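Local coordinates for protein processed glycerol phosphate lipoteichoic acid synthase 2 (Bacillus subtilis, PDB 2W8D) that is a sulfatase-type protein of the alkaline phosphatase superfamily that carries a bound magnesium ion, at residues P180-L185 and D245-K250. Numbering follows the deposited sequence.
Sequences PLLESL and DGLYDK
Their first torsions turn the carboxylates of Glu183 and Asp245 toward one another: CG of Glu183 stands anti to the carbonyl carbon (chi1 -64°) and its chain runs on extended, whereas CG of Asp245 lies between the backbone N and the carbonyl carbon (chi1 62°). OE2 of Glu183 thereby comes to 2.5 Å from OD2 of Asp245. The two carboxylates are turned steeply against each other, their planes 77° apart, and OE2 of Glu183 also lies 3.4 Å from CB of Asp245. The other oxygen of the aspartate is engaged within its own loop: OD1 of Asp245 accepts from N of Leu247 at 3.1 Å, nearly along its C-O axis, closing an Asx turn. Between the two residues Gly246, with positive phi, takes the chain out of helix 219-244. Beside the acids lies an apolar patch. Leu182 and Leu247 each point toward the other segment and slide past each other in opposite directions, CD2 of Leu182 reaching CD1 of Leu247 at 3.8 Å; CG of Glu183 borders the same methyl at 4.2 Å. Both leucines also touch Phe189 of strand 189-194, so the C-terminal end of helix 171-183 and the loop leading into strand 251-257 pack together over the central sheet of this alkaline phosphatase-like domain. Two acidic oxygens this close suggest that one of the carboxyl groups holds a proton and shares it with the other, which would probably raise the apparent pKa of one of the two acids.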
loop_
_atom_site.group_PDB
_atom_site.type_symbol
_atom_site.label_atom_id
_atom_site.label_comp_id
_atom_site.label_asym_id
_atom_site.label_seq_id
_atom_site.Cartn_x
_atom_site.Cartn_y
_atom_site.Cartn_z
ATOM N N PRO A 180 -14.396 18.940 -2.503
ATOM C CA PRO A 180 -15.793 18.941 -3.004
ATOM C C PRO A 180 -16.124 17.711 -3.840
ATOM O O PRO A 180 -17.256 17.261 -3.869
ATOM C CB PRO A 180 -15.885 20.213 -3.870
ATOM C CG PRO A 180 -14.463 20.653 -4.093
ATOM C CD PRO A 180 -13.650 20.135 -2.936
ATOM N N LEU A 181 -15.126 17.148 -4.505
ATOM C CA LEU A 181 -15.374 15.956 -5.263
ATOM C C LEU A 181 -15.688 14.825 -4.284
ATOM O O LEU A 181 -16.646 14.086 -4.458
ATOM C CB LEU A 181 -14.189 15.650 -6.172
ATOM C CG LEU A 181 -13.854 16.800 -7.126
ATOM C CD1 LEU A 181 -12.535 16.513 -7.794
ATOM C CD2 LEU A 181 -15.008 17.086 -8.195
ATOM N N LEU A 182 -14.918 14.726 -3.219
ATOM C CA LEU A 182 -15.118 13.658 -2.249
ATOM C C LEU A 182 -16.430 13.784 -1.482
ATOM O O LEU A 182 -17.068 12.775 -1.184
ATOM C CB LEU A 182 -13.969 13.624 -1.256
ATOM C CG LEU A 182 -14.107 12.555 -0.187
ATOM C CD1 LEU A 182 -13.860 11.166 -0.799
ATOM C CD2 LEU A 182 -13.139 12.864 0.935
ATOM N N GLU A 183 -16.811 15.019 -1.166
ATOM C CA GLU A 183 -18.017 15.315 -0.421
ATOM C C GLU A 183 -19.288 15.153 -1.277
ATOM O O GLU A 183 -20.397 15.150 -0.753
ATOM C CB GLU A 183 -17.920 16.736 0.172
ATOM C CG GLU A 183 -16.777 16.883 1.209
ATOM C CD GLU A 183 -16.218 18.321 1.391
ATOM O OE1 GLU A 183 -16.756 19.301 0.836
ATOM O OE2 GLU A 183 -15.203 18.470 2.115
ATOM N N SER A 184 -19.124 14.997 -2.592
ATOM C CA SER A 184 -20.265 14.759 -3.474
ATOM C C SER A 184 -20.578 13.245 -3.587
ATOM O O SER A 184 -21.573 12.849 -4.182
ATOM C CB SER A 184 -20.046 15.417 -4.851
ATOM O OG SER A 184 -19.379 14.531 -5.752
ATOM N N LEU A 185 -19.747 12.409 -2.984
ATOM C CA LEU A 185 -19.903 10.963 -3.136
ATOM C C LEU A 185 -21.018 10.412 -2.254
ATOM O O LEU A 185 -21.033 10.638 -1.043
ATOM C CB LEU A 185 -18.589 10.236 -2.835
ATOM C CG LEU A 185 -17.642 9.831 -3.973
ATOM C CD1 LEU A 185 -17.486 10.890 -5.050
ATOM C CD2 LEU A 185 -16.261 9.416 -3.421
ATOM N N ASP A 245 -15.249 18.720 7.488
ATOM C CA ASP A 245 -16.460 18.249 6.812
ATOM C C ASP A 245 -17.147 17.053 7.477
ATOM O O ASP A 245 -18.201 16.622 7.029
ATOM C CB ASP A 245 -16.233 18.030 5.315
ATOM C CG ASP A 245 -15.172 16.961 5.009
ATOM O OD1 ASP A 245 -15.138 15.878 5.649
ATOM O OD2 ASP A 245 -14.355 17.192 4.090
ATOM N N GLY A 246 -16.561 16.532 8.552
ATOM C CA GLY A 246 -17.193 15.449 9.321
ATOM C C GLY A 246 -16.912 14.026 8.832
ATOM O O GLY A 246 -17.430 13.049 9.382
ATOM N N LEU A 247 -16.085 13.888 7.807
ATOM C CA LEU A 247 -15.805 12.557 7.256
ATOM C C LEU A 247 -14.783 11.753 8.070
ATOM O O LEU A 247 -14.680 10.536 7.905
ATOM C CB LEU A 247 -15.424 12.641 5.776
ATOM C CG LEU A 247 -16.503 13.182 4.813
ATOM C CD1 LEU A 247 -15.989 13.366 3.401
ATOM C CD2 LEU A 247 -17.723 12.301 4.804
ATOM N N TYR A 248 -14.056 12.430 8.960
ATOM C CA TYR A 248 -12.985 11.794 9.752
ATOM C C TYR A 248 -13.520 10.743 10.719
ATOM O O TYR A 248 -12.962 9.649 10.824
ATOM C CB TYR A 248 -12.198 12.841 10.524
ATOM C CG TYR A 248 -10.987 12.318 11.260
ATOM C CD1 TYR A 248 -9.800 12.065 10.586
ATOM C CD2 TYR A 248 -11.011 12.122 12.647
ATOM C CE1 TYR A 248 -8.662 11.599 11.260
ATOM C CE2 TYR A 248 -9.868 11.657 13.342
ATOM C CZ TYR A 248 -8.709 11.411 12.637
ATOM O OH TYR A 248 -7.580 10.948 13.271
ATOM N N ASP A 249 -14.613 11.078 11.402
ATOM C CA ASP A 249 -15.307 10.174 12.316
ATOM C C ASP A 249 -16.162 9.134 11.568
ATOM O O ASP A 249 -16.617 8.138 12.134
ATOM C CB ASP A 249 -16.192 10.990 13.289
ATOM C CG ASP A 249 -15.382 11.919 14.188
ATOM O OD1 ASP A 249 -14.362 11.482 14.770
ATOM O OD2 ASP A 249 -15.780 13.095 14.339
ATOM N N LYS A 250 -16.380 9.361 10.287
ATOM C CA LYS A 250 -17.200 8.440 9.521
ATOM C C LYS A 250 -16.358 7.505 8.698
ATOM O O LYS A 250 -16.883 6.876 7.766
ATOM C CB LYS A 250 -18.160 9.212 8.610
ATOM C CG LYS A 250 -19.275 9.951 9.362
ATOM C CD LYS A 250 -19.854 11.077 8.520
ATOM C CE LYS A 250 -20.569 12.099 9.403
ATOM N NZ LYS A 250 -21.215 13.215 8.636
#